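Local coordinates for cytochrome c552 (Thermochromatium tepidum, PDB 5ZE8), which probably carries electrons at low potential in a thermophilic purple sulfur photosynthetic bacterium, by way of five hemes c, at residues Val40-Cys45 with Gly124-Ala129; Tyr53-Gly58 with Gly265-His270; Lys297-Val302 with Asn387-Ala392. One frame throughout, in Å; residues are numbered along the deposited sequence.

Contact 1. Residues Val40-Cys45 with Gly124-Ala129; sequences VSSELC and GVNCVA. With HEC (heme c), chain D.
Ser42 and Cys127 each hold the outer atom anti to their own carbonyl carbon (chi1 -55° and -37°), which lays Ser42 OG 3.4 Å from Cys127 SG. The same oxygen rests on the methylene of Asn126, with Ser42 OG 3.3 Å from Asn126 CB, and is hydrogen-bonded to Glu123 as well as to water 1. Cys45 brings a second sulfur from the following turn of the chain, Cys45 SG lying 3.9 Å from Cys127 SG. This is packing and no disulfide: Cys127 SG forms a thioether with heme CAB, at 1.8 Å, and Cys45 SG is linked in the same way to another heme c, so two cofactors are tethered through neighbouring sulfurs. Cys127 and Cys45 are each the first cysteine of a CXXCH heme-attachment motif. Val128 adds a methyl group, its CG2 lying 3.7 Å from Val40 O.

No direct hydrogen bond crosses the contact; two waters do the bridging. Water 1 accepts from Val128 N and donates to both Val40 O and Ser42 OG, while water 2 accepts from Asn126 ND2 and donates to Val40 O at 2.9 Å. Asn126 is the N-cap of helix 127-131, its OD1 taking Ala129 N at 3.0 Å, nearly in line with the C=O bond (162°). Further bonds from Asn106 to OD1 and from ND2 to Glu123 hold this buried amide against rotation.

The short helix 42-46 thus lies against the start of helix 127-131, with Trp56 from helix 50-57 lying on Ser42 and Asn126, and helix 105-109 packing against Val128 and Ala129.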
loop_
_atom_site.group_PDB
_atom_site.type_symbol
_atom_site.label_atom_id
_atom_site.label_comp_id
_atom_site.label_asym_id
_atom_site.label_seq_id
_atom_site.Cartn_x
_atom_site.Cartn_y
_atom_site.Cartn_z
ATOM N N VAL A 40 -6.241 -12.957 -20.100
ATOM C CA VAL A 40 -5.636 -12.060 -21.111
ATOM C C VAL A 40 -4.472 -11.253 -20.515
ATOM O O VAL A 40 -4.636 -10.525 -19.498
ATOM C CB VAL A 40 -6.675 -11.117 -21.716
ATOM C CG1 VAL A 40 -5.974 -10.099 -22.638
ATOM C CG2 VAL A 40 -7.671 -11.883 -22.508
ATOM N N SER A 41 -3.284 -11.353 -21.141
ATOM C CA SER A 41 -2.089 -10.685 -20.633
ATOM C C SER A 41 -2.210 -9.192 -20.800
ATOM O O SER A 41 -2.662 -8.656 -21.816
ATOM C CB SER A 41 -0.842 -11.128 -21.421
ATOM O OG SER A 41 0.297 -10.407 -20.996
ATOM N N SER A 42 -1.593 -8.509 -19.844
ATOM C CA SER A 42 -1.505 -7.022 -19.869
ATOM C C SER A 42 -0.742 -6.531 -21.131
ATOM O O SER A 42 -0.875 -5.349 -21.549
ATOM C CB SER A 42 -0.863 -6.503 -18.585
ATOM O OG SER A 42 -1.583 -6.995 -17.436
ATOM N N GLU A 43 0.133 -7.395 -21.667
ATOM C CA GLU A 43 0.853 -7.081 -22.888
ATOM C C GLU A 43 -0.129 -6.841 -24.055
ATOM O O GLU A 43 0.208 -6.078 -24.976
ATOM C CB GLU A 43 1.871 -8.195 -23.225
ATOM C CG GLU A 43 2.896 -8.431 -22.168
ATOM C CD GLU A 43 3.828 -7.257 -21.944
ATOM O OE1 GLU A 43 4.209 -6.624 -22.947
ATOM O OE2 GLU A 43 4.234 -6.989 -20.752
ATOM N N LEU A 44 -1.264 -7.499 -24.095
ATOM C CA LEU A 44 -2.238 -7.268 -25.145
ATOM C C LEU A 44 -2.802 -5.862 -25.032
ATOM O O LEU A 44 -2.788 -5.115 -25.982
ATOM C CB LEU A 44 -3.400 -8.280 -25.109
ATOM C CG LEU A 44 -4.484 -7.897 -26.169
ATOM C CD1 LEU A 44 -3.838 -7.918 -27.568
ATOM C CD2 LEU A 44 -5.695 -8.753 -26.129
ATOM N N CYS A 45 -3.163 -5.438 -23.838
ATOM C CA CYS A 45 -3.671 -4.121 -23.563
ATOM C C CYS A 45 -2.705 -3.047 -23.935
ATOM O O CYS A 45 -3.102 -2.002 -24.415
ATOM C CB CYS A 45 -4.087 -4.012 -22.085
ATOM S SG CYS A 45 -5.066 -5.340 -21.390
ATOM N N GLY A 124 0.312 -10.624 -11.402
ATOM C CA GLY A 124 -0.159 -10.061 -10.129
ATOM C C GLY A 124 -1.519 -9.327 -10.302
ATOM O O GLY A 124 -2.444 -9.881 -10.941
ATOM N N VAL A 125 -1.574 -8.136 -9.711
ATOM C CA VAL A 125 -2.796 -7.345 -9.830
ATOM C C VAL A 125 -2.696 -6.583 -11.161
ATOM O O VAL A 125 -2.174 -5.475 -11.216
ATOM C CB VAL A 125 -2.907 -6.417 -8.600
ATOM C CG1 VAL A 125 -4.195 -5.609 -8.668
ATOM C CG2 VAL A 125 -2.996 -7.200 -7.317
ATOM N N ASN A 126 -3.230 -7.218 -12.191
ATOM C CA ASN A 126 -3.027 -6.771 -13.560
ATOM C C ASN A 126 -4.263 -6.122 -14.151
ATOM O O ASN A 126 -5.251 -5.934 -13.443
ATOM C CB ASN A 126 -2.462 -7.896 -14.380
ATOM C CG ASN A 126 -3.437 -8.940 -14.762
ATOM O OD1 ASN A 126 -4.585 -8.921 -14.326
ATOM N ND2 ASN A 126 -2.983 -9.900 -15.650
ATOM N N CYS A 127 -4.193 -5.716 -15.441
ATOM C CA CYS A 127 -5.311 -4.963 -16.027
ATOM C C CYS A 127 -6.601 -5.658 -15.853
ATOM O O CYS A 127 -7.565 -5.065 -15.365
ATOM C CB CYS A 127 -5.104 -4.626 -17.524
ATOM S SG CYS A 127 -3.414 -4.207 -18.042
ATOM N N VAL A 128 -6.675 -6.924 -16.254
ATOM C CA VAL A 128 -7.938 -7.618 -16.202
ATOM C C VAL A 128 -8.366 -8.004 -14.764
ATOM O O VAL A 128 -9.580 -8.122 -14.512
ATOM C CB VAL A 128 -7.998 -8.838 -17.155
ATOM C CG1 VAL A 128 -7.780 -8.376 -18.579
ATOM C CG2 VAL A 128 -7.008 -9.855 -16.714
ATOM N N ALA A 129 -7.412 -8.145 -13.843
ATOM C CA ALA A 129 -7.807 -8.397 -12.450
ATOM C C ALA A 129 -8.603 -7.257 -11.924
ATOM O O ALA A 129 -9.656 -7.477 -11.364
ATOM C CB ALA A 129 -6.609 -8.678 -11.576
HETATM FE FE HEC D . -7.177 0.701 -15.184
HETATM C CHA HEC D . -9.229 3.496 -15.475
HETATM C CHB HEC D . -6.771 0.643 -18.533
HETATM C CHC HEC D . -4.635 -1.670 -14.821
HETATM C CHD HEC D . -8.070 0.327 -11.950
HETATM N NA HEC D . -7.836 1.831 -16.677
HETATM C C1A HEC D . -8.637 2.939 -16.610
HETATM C C2A HEC D . -8.753 3.525 -17.916
HETATM C C3A HEC D . -8.068 2.696 -18.800
HETATM C C4A HEC D . -7.516 1.674 -18.012
HETATM C CMA HEC D . -7.862 2.830 -20.310
HETATM C CAA HEC D . -9.464 4.867 -18.192
HETATM C CBA HEC D . -8.383 5.942 -18.019
HETATM C CGA HEC D . -8.939 7.326 -18.295
HETATM O O1A HEC D . -9.704 7.519 -19.282
HETATM O O2A HEC D . -8.501 8.293 -17.649
HETATM N NB HEC D . -5.940 -0.339 -16.430
HETATM C C1B HEC D . -6.000 -0.217 -17.747
HETATM C C2B HEC D . -4.988 -1.093 -18.312
HETATM C C3B HEC D . -4.342 -1.709 -17.299
HETATM C C4B HEC D . -4.989 -1.259 -16.091
HETATM C CMB HEC D . -4.664 -1.185 -19.786
HETATM C CAB HEC D . -3.149 -2.559 -17.249
HETATM C CBB HEC D . -1.988 -2.081 -17.872
HETATM N NC HEC D . -6.499 -0.434 -13.689
HETATM C C1C HEC D . -5.423 -1.317 -13.681
HETATM C C2C HEC D . -5.242 -1.876 -12.398
HETATM C C3C HEC D . -6.256 -1.402 -11.574
HETATM C C4C HEC D . -7.010 -0.461 -12.394
HETATM C CMC HEC D . -4.216 -2.947 -12.095
HETATM C CAC HEC D . -6.488 -1.717 -10.129
HETATM C CBC HEC D . -5.411 -1.604 -9.179
HETATM N ND HEC D . -8.365 1.685 -13.993
HETATM C C1D HEC D . -8.630 1.365 -12.674
HETATM C C2D HEC D . -9.588 2.326 -12.053
HETATM C C3D HEC D . -9.896 3.198 -13.042
HETATM C C4D HEC D . -9.136 2.817 -14.262
HETATM C CMD HEC D . -10.197 2.233 -10.695
HETATM C CAD HEC D . -10.847 4.351 -12.922
HETATM C CBD HEC D . -10.154 5.583 -12.326
HETATM C CGD HEC D . -11.193 6.580 -11.831
HETATM O O1D HEC D . -11.262 6.902 -10.638
HETATM O O2D HEC D . -11.890 7.145 -12.656
HETATM O O HOH W 1 -4.358 -7.906 -18.030
HETATM O O HOH W 2 -4.429 -11.970 -17.021
#

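Contact 2. Residues Tyr53-Gly58 with Gly265-His270; sequences YRQWKG and GGFADH. With HEC (heme c), chain D.
The Phe267 ring turns its edge to Gln55, whose OE1 lies near the ring plane, 3.4 Å from Phe267 CE2, while water 3 sits over one face toward the rim. The Gln55 amide and the Asp269 carboxylate are stacked, their planes 15° apart, with Gln55 CD 3.2 Å from Asp269 OD1; that carboxylate oxygen finds its hydrogen bond at Ser271. Trp56 offers a face of its indole to heme CAB, and the edge of the His270 imidazole meets the porphyrin.

Extended beyond CG (chi2 168°), the Gln55 chain carries its amide to the backbone of the other segment. Its OE1 accepts from His270 N at 2.9 Å in a nearly straight bond (168°), the N-H arriving from above the carbonyl plane. Gln55 NE2 donates to water 3, which makes a weak bond to Phe267 O. An alanine in place of Gln55 would probably leave His270 N and water 3 without this partner and uncover the stacked face of Asp269.

His270 ND1 donates to Ala268 O at 2.8 Å, in the ring plane, fixing the rotation of the imidazole while His270 NE2 binds the heme iron at 2.1 Å. Ala268 N holds propionate oxygen O2A of the same heme. With His131 as the other iron ligand, this is the bis-histidine coordination common in multiheme cytochromes c.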
loop_
_atom_site.group_PDB
_atom_site.type_symbol
_atom_site.label_atom_id
_atom_site.label_comp_id
_atom_site.label_asym_id
_atom_site.label_seq_id
_atom_site.Cartn_x
_atom_site.Cartn_y
_atom_site.Cartn_z
ATOM N N TYR A 53 0.024 1.220 -19.446
ATOM C CA TYR A 53 0.888 0.076 -19.271
ATOM C C TYR A 53 2.233 0.421 -18.627
ATOM O O TYR A 53 2.675 -0.238 -17.679
ATOM C CB TYR A 53 1.145 -0.658 -20.603
ATOM C CG TYR A 53 2.080 -1.861 -20.459
ATOM C CD1 TYR A 53 1.610 -3.099 -20.040
ATOM C CD2 TYR A 53 3.430 -1.683 -20.653
ATOM C CE1 TYR A 53 2.476 -4.141 -19.954
ATOM C CE2 TYR A 53 4.315 -2.709 -20.506
ATOM C CZ TYR A 53 3.812 -3.920 -20.131
ATOM O OH TYR A 53 4.730 -4.891 -20.013
ATOM N N ARG A 54 2.853 1.482 -19.121
ATOM C CA ARG A 54 4.137 1.876 -18.558
ATOM C C ARG A 54 4.048 2.180 -17.040
ATOM O O ARG A 54 4.861 1.741 -16.230
ATOM C CB ARG A 54 4.751 3.095 -19.256
ATOM C CG ARG A 54 6.029 3.587 -18.607
ATOM C CD ARG A 54 6.796 4.552 -19.518
ATOM N NE ARG A 54 5.899 5.262 -20.282
ATOM C CZ ARG A 54 5.594 5.168 -21.586
ATOM N NH1 ARG A 54 6.296 4.549 -22.517
ATOM N NH2 ARG A 54 4.519 5.848 -21.967
ATOM N N GLN A 55 2.988 2.894 -16.662
ATOM C CA GLN A 55 2.780 3.233 -15.250
ATOM C C GLN A 55 2.501 1.991 -14.416
ATOM O O GLN A 55 3.118 1.827 -13.329
ATOM C CB GLN A 55 1.626 4.203 -15.163
ATOM C CG GLN A 55 1.912 5.612 -15.734
ATOM C CD GLN A 55 0.657 6.462 -15.890
ATOM O OE1 GLN A 55 -0.471 5.994 -15.857
ATOM N NE2 GLN A 55 0.916 7.754 -16.251
ATOM N N TRP A 56 1.597 1.163 -14.911
ATOM C CA TRP A 56 1.200 -0.053 -14.237
ATOM C C TRP A 56 2.403 -0.986 -14.053
ATOM O O TRP A 56 2.553 -1.561 -12.981
ATOM C CB TRP A 56 0.058 -0.771 -14.995
ATOM C CG TRP A 56 -0.170 -2.181 -14.443
ATOM C CD1 TRP A 56 -0.814 -2.511 -13.320
ATOM C CD2 TRP A 56 0.348 -3.363 -14.984
ATOM N NE1 TRP A 56 -0.711 -3.832 -13.094
ATOM C CE2 TRP A 56 0.004 -4.396 -14.109
ATOM C CE3 TRP A 56 1.061 -3.661 -16.133
ATOM C CZ2 TRP A 56 0.347 -5.684 -14.325
ATOM C CZ3 TRP A 56 1.459 -4.986 -16.312
ATOM C CH2 TRP A 56 1.039 -5.973 -15.422
ATOM N N LYS A 57 3.244 -1.125 -15.074
ATOM C CA LYS A 57 4.300 -2.133 -15.040
ATOM C C LYS A 57 5.294 -1.892 -13.982
ATOM O O LYS A 57 5.860 -2.848 -13.399
ATOM C CB LYS A 57 4.953 -2.234 -16.410
ATOM C CG LYS A 57 5.874 -3.431 -16.593
ATOM C CD LYS A 57 5.178 -4.757 -16.494
ATOM C CE LYS A 57 6.068 -5.983 -16.864
ATOM N NZ LYS A 57 5.400 -7.266 -16.431
ATOM N N GLY A 58 5.545 -0.641 -13.666
ATOM C CA GLY A 58 6.399 -0.263 -12.573
ATOM C C GLY A 58 5.837 -0.266 -11.177
ATOM O O GLY A 58 6.529 0.006 -10.228
ATOM N N GLY A 265 -1.438 14.273 -17.504
ATOM C CA GLY A 265 -1.364 14.051 -18.917
ATOM C C GLY A 265 -2.690 13.644 -19.506
ATOM O O GLY A 265 -2.737 12.992 -20.555
ATOM N N GLY A 266 -3.823 13.930 -18.815
ATOM C CA GLY A 266 -5.174 13.696 -19.377
ATOM C C GLY A 266 -5.868 12.397 -19.202
ATOM O O GLY A 266 -6.857 12.083 -19.823
ATOM N N PHE A 267 -5.330 11.563 -18.306
ATOM C CA PHE A 267 -5.992 10.265 -17.998
ATOM C C PHE A 267 -5.542 9.856 -16.614
ATOM O O PHE A 267 -4.594 10.449 -16.092
ATOM C CB PHE A 267 -5.566 9.167 -19.001
ATOM C CG PHE A 267 -4.085 8.932 -19.074
ATOM C CD1 PHE A 267 -3.231 9.688 -19.875
ATOM C CD2 PHE A 267 -3.500 7.919 -18.268
ATOM C CE1 PHE A 267 -1.893 9.518 -19.877
ATOM C CE2 PHE A 267 -2.152 7.744 -18.281
ATOM C CZ PHE A 267 -1.329 8.506 -19.111
ATOM N N ALA A 268 -6.213 8.849 -16.090
ATOM C CA ALA A 268 -5.989 8.409 -14.667
ATOM C C ALA A 268 -4.641 7.679 -14.571
ATOM O O ALA A 268 -4.364 6.673 -15.262
ATOM C CB ALA A 268 -7.125 7.513 -14.126
ATOM N N ASP A 269 -3.720 8.263 -13.840
ATOM C CA ASP A 269 -2.397 7.725 -13.602
ATOM C C ASP A 269 -2.491 6.368 -12.849
ATOM O O ASP A 269 -3.137 6.265 -11.797
ATOM C CB ASP A 269 -1.568 8.712 -12.801
ATOM C CG ASP A 269 -0.081 8.377 -12.770
ATOM O OD1 ASP A 269 0.374 7.243 -12.841
ATOM O OD2 ASP A 269 0.756 9.297 -12.777
ATOM N N HIS A 270 -1.938 5.331 -13.487
ATOM C CA HIS A 270 -1.936 3.959 -12.902
ATOM C C HIS A 270 -0.652 3.604 -12.139
ATOM O O HIS A 270 -0.442 2.433 -11.744
ATOM C CB HIS A 270 -2.221 2.955 -13.962
ATOM C CG HIS A 270 -3.652 2.828 -14.338
ATOM N ND1 HIS A 270 -4.417 3.875 -14.863
ATOM C CD2 HIS A 270 -4.441 1.720 -14.354
ATOM C CE1 HIS A 270 -5.612 3.353 -15.201
ATOM N NE2 HIS A 270 -5.652 2.071 -14.862
HETATM FE FE HEC D . -7.177 0.701 -15.184
HETATM C CHA HEC D . -9.229 3.496 -15.475
HETATM C CHB HEC D . -6.771 0.643 -18.533
HETATM C CHC HEC D . -4.635 -1.670 -14.821
HETATM C CHD HEC D . -8.070 0.327 -11.950
HETATM N NA HEC D . -7.836 1.831 -16.677
HETATM C C1A HEC D . -8.637 2.939 -16.610
HETATM C C2A HEC D . -8.753 3.525 -17.916
HETATM C C3A HEC D . -8.068 2.696 -18.800
HETATM C C4A HEC D . -7.516 1.674 -18.012
HETATM C CMA HEC D . -7.862 2.830 -20.310
HETATM C CAA HEC D . -9.464 4.867 -18.192
HETATM C CBA HEC D . -8.383 5.942 -18.019
HETATM C CGA HEC D . -8.939 7.326 -18.295
HETATM O O1A HEC D . -9.704 7.519 -19.282
HETATM O O2A HEC D . -8.501 8.293 -17.649
HETATM N NB HEC D . -5.940 -0.339 -16.430
HETATM C C1B HEC D . -6.000 -0.217 -17.747
HETATM C C2B HEC D . -4.988 -1.093 -18.312
HETATM C C3B HEC D . -4.342 -1.709 -17.299
HETATM C C4B HEC D . -4.989 -1.259 -16.091
HETATM C CMB HEC D . -4.664 -1.185 -19.786
HETATM C CAB HEC D . -3.149 -2.559 -17.249
HETATM C CBB HEC D . -1.988 -2.081 -17.872
HETATM N NC HEC D . -6.499 -0.434 -13.689
HETATM C C1C HEC D . -5.423 -1.317 -13.681
HETATM C C2C HEC D . -5.242 -1.876 -12.398
HETATM C C3C HEC D . -6.256 -1.402 -11.574
HETATM C C4C HEC D . -7.010 -0.461 -12.394
HETATM C CMC HEC D . -4.216 -2.947 -12.095
HETATM C CAC HEC D . -6.488 -1.717 -10.129
HETATM C CBC HEC D . -5.411 -1.604 -9.179
HETATM N ND HEC D . -8.365 1.685 -13.993
HETATM C C1D HEC D . -8.630 1.365 -12.674
HETATM C C2D HEC D . -9.588 2.326 -12.053
HETATM C C3D HEC D . -9.896 3.198 -13.042
HETATM C C4D HEC D . -9.136 2.817 -14.262
HETATM C CMD HEC D . -10.197 2.233 -10.695
HETATM C CAD HEC D . -10.847 4.351 -12.922
HETATM C CBD HEC D . -10.154 5.583 -12.326
HETATM C CGD HEC D . -11.193 6.580 -11.831
HETATM O O1D HEC D . -11.262 6.902 -10.638
HETATM O O2D HEC D . -11.890 7.145 -12.656
HETATM O O HOH W 3 -1.321 9.865 -15.937
#

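Contact 3. Residues Lys297-Val302 with Asn387-Ala392; sequences KIAAQV and NYEIPA
Ile298 and Ile390 face each other as a hydrogen-bonded pair of antiparallel strands, and their side chains lie with Ala300 and Tyr388 on the packed face of the sheet. The ladder is regular: Ile298 N donates to Ile390 O at 2.7 Å, in the carbonyl plane, and the return bond from Ile390 N reaches Ile298 O at 2.9 Å. Ala300 and Tyr388 exchange a second such pair, so four bonds stitch the strands. CA-H...O contacts lie between them, as from Ala299 CA to Tyr388 O. Above the ladder Ile390 CD1 touches Ala300 CB at 4.0 Å, and the CG1 branch of Ile298, anti to its carbonyl carbon (chi1 -67°), runs to Ala392 CB at 3.9 Å. Tyr388 OH is satisfied by Asp347.

The face carrying Ala299, Gln301, Asn387 and Glu389 is more polar and looser, with Asn387 and Glu389 exposed to solvent. Asn387 OD1 approaches Gln301 CG to 3.3 Å, the two amides crossing with their planes 44° apart, and Gln301 OE1 turns instead to Thr290. Glu389, bent at chi2, swings OE2 over Ala299 CB and to 3.7 Å from Lys297 CB. The Lys297 amine, however, stays 5.2 Å from Glu389 OE2 (NZ to OE2), too far for a salt bridge. Nearby Asp294 would be likely to raise the proton affinity of Glu389.

Strand 297-306 is the middle strand of a three-stranded antiparallel sheet, between strands 285-294 and 383-391. Ala300, Tyr388 and Ile390 pack on strand 320-328 of a second antiparallel sheet, a layering consistent with a beta sandwich.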
loop_
_atom_site.group_PDB
_atom_site.type_symbol
_atom_site.label_atom_id
_atom_site.label_comp_id
_atom_site.label_asym_id
_atom_site.label_seq_id
_atom_site.Cartn_x
_atom_site.Cartn_y
_atom_site.Cartn_z
ATOM N N LYS A 297 18.029 26.225 28.041
ATOM C CA LYS A 297 17.611 25.220 27.035
ATOM C C LYS A 297 17.095 25.879 25.790
ATOM O O LYS A 297 16.721 27.084 25.745
ATOM C CB LYS A 297 16.493 24.292 27.592
ATOM C CG LYS A 297 16.742 23.646 28.946
ATOM C CD LYS A 297 17.643 22.443 28.918
ATOM C CE LYS A 297 17.612 21.705 30.269
ATOM N NZ LYS A 297 16.222 21.273 30.641
ATOM N N ILE A 298 16.990 25.045 24.755
ATOM C CA ILE A 298 16.306 25.405 23.528
ATOM C C ILE A 298 15.034 24.519 23.558
ATOM O O ILE A 298 15.125 23.320 23.654
ATOM C CB ILE A 298 17.138 25.058 22.280
ATOM C CG1 ILE A 298 18.397 25.930 22.208
ATOM C CG2 ILE A 298 16.254 25.077 21.029
ATOM C CD1 ILE A 298 19.463 25.239 21.405
ATOM N N ALA A 299 13.868 25.129 23.567
ATOM C CA ALA A 299 12.609 24.414 23.376
ATOM C C ALA A 299 12.382 24.218 21.866
ATOM O O ALA A 299 12.168 25.123 21.104
ATOM C CB ALA A 299 11.470 25.168 24.012
ATOM N N ALA A 300 12.390 22.949 21.451
ATOM C CA ALA A 300 12.284 22.564 20.031
ATOM C C ALA A 300 10.915 21.918 19.871
ATOM O O ALA A 300 10.559 21.108 20.640
ATOM C CB ALA A 300 13.423 21.565 19.680
ATOM N N GLN A 301 10.139 22.383 18.888
ATOM C CA GLN A 301 8.814 21.827 18.608
ATOM C C GLN A 301 8.850 21.238 17.241
ATOM O O GLN A 301 9.199 21.946 16.280
ATOM C CB GLN A 301 7.764 22.921 18.675
ATOM C CG GLN A 301 7.548 23.508 20.072
ATOM C CD GLN A 301 8.452 24.689 20.356
ATOM O OE1 GLN A 301 8.513 25.630 19.562
ATOM N NE2 GLN A 301 9.154 24.660 21.496
ATOM N N VAL A 302 8.498 19.950 17.140
ATOM C CA VAL A 302 8.458 19.242 15.877
ATOM C C VAL A 302 6.957 19.083 15.584
ATOM O O VAL A 302 6.219 18.600 16.398
ATOM C CB VAL A 302 9.201 17.885 15.914
ATOM C CG1 VAL A 302 8.969 17.136 14.614
ATOM C CG2 VAL A 302 10.664 18.120 16.099
ATOM N N ASN A 387 7.498 17.982 21.697
ATOM C CA ASN A 387 8.317 18.973 22.377
ATOM C C ASN A 387 9.550 18.388 22.972
ATOM O O ASN A 387 9.527 17.357 23.665
ATOM C CB ASN A 387 7.506 19.662 23.459
ATOM C CG ASN A 387 6.258 20.302 22.901
ATOM O OD1 ASN A 387 6.335 21.323 22.226
ATOM N ND2 ASN A 387 5.089 19.679 23.153
ATOM N N TYR A 388 10.659 19.064 22.700
ATOM C CA TYR A 388 11.890 18.681 23.334
ATOM C C TYR A 388 12.586 19.843 24.025
ATOM O O TYR A 388 12.427 20.985 23.612
ATOM C CB TYR A 388 12.798 18.101 22.270
ATOM C CG TYR A 388 12.312 16.771 21.758
ATOM C CD1 TYR A 388 12.679 15.586 22.360
ATOM C CD2 TYR A 388 11.514 16.690 20.620
ATOM C CE1 TYR A 388 12.271 14.336 21.796
ATOM C CE2 TYR A 388 11.080 15.490 20.121
ATOM C CZ TYR A 388 11.431 14.315 20.700
ATOM O OH TYR A 388 10.966 13.067 20.208
ATOM N N GLU A 389 13.340 19.532 25.080
ATOM C CA GLU A 389 14.146 20.529 25.797
ATOM C C GLU A 389 15.624 20.164 25.648
ATOM O O GLU A 389 16.096 19.147 26.139
ATOM C CB GLU A 389 13.692 20.580 27.234
ATOM C CG GLU A 389 12.233 21.030 27.403
ATOM C CD GLU A 389 12.036 22.529 27.536
ATOM O OE1 GLU A 389 10.969 22.929 28.045
ATOM O OE2 GLU A 389 12.940 23.331 27.193
ATOM N N ILE A 390 16.302 20.966 24.881
ATOM C CA ILE A 390 17.676 20.680 24.457
ATOM C C ILE A 390 18.636 21.623 25.254
ATOM O O ILE A 390 18.513 22.824 25.157
ATOM C CB ILE A 390 17.918 20.917 22.935
ATOM C CG1 ILE A 390 16.969 20.000 22.089
ATOM C CG2 ILE A 390 19.370 20.573 22.584
ATOM C CD1 ILE A 390 17.055 20.272 20.626
ATOM N N PRO A 391 19.644 21.051 25.922
ATOM C CA PRO A 391 20.632 21.949 26.559
ATOM C C PRO A 391 21.259 22.882 25.503
ATOM O O PRO A 391 21.673 22.433 24.386
ATOM C CB PRO A 391 21.652 20.970 27.164
ATOM C CG PRO A 391 20.959 19.646 27.193
ATOM C CD PRO A 391 19.957 19.618 26.118
ATOM N N ALA A 392 21.320 24.200 25.782
ATOM C CA ALA A 392 21.680 25.161 24.766
ATOM C C ALA A 392 23.171 25.350 24.527
ATOM O O ALA A 392 23.530 25.787 23.452
ATOM C CB ALA A 392 21.008 26.524 25.025
#

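How the contacts relate
Contacts 1 and 2 adjoin, their centres 13 Å apart, and grip the same heme c: contact 1 supplies a thioether, contact 2 an iron ligand and a propionate bond. Their segments alternate along the chain, 40-45, 53-58, 124-129, 265-270, with helices 42-46 and 50-57 in succession, and Trp56 NE1 bonds to Val125 O between them. Contact 3 comes later in the sequence and lies far off, its centre 53 Å from that of contact 1 and 45 Å from that of contact 2, with nearest atoms about 35 and 30 Å away. The chain thus combines a heme-binding region, consistent with electron transfer, with an antiparallel beta region toward its C-terminus.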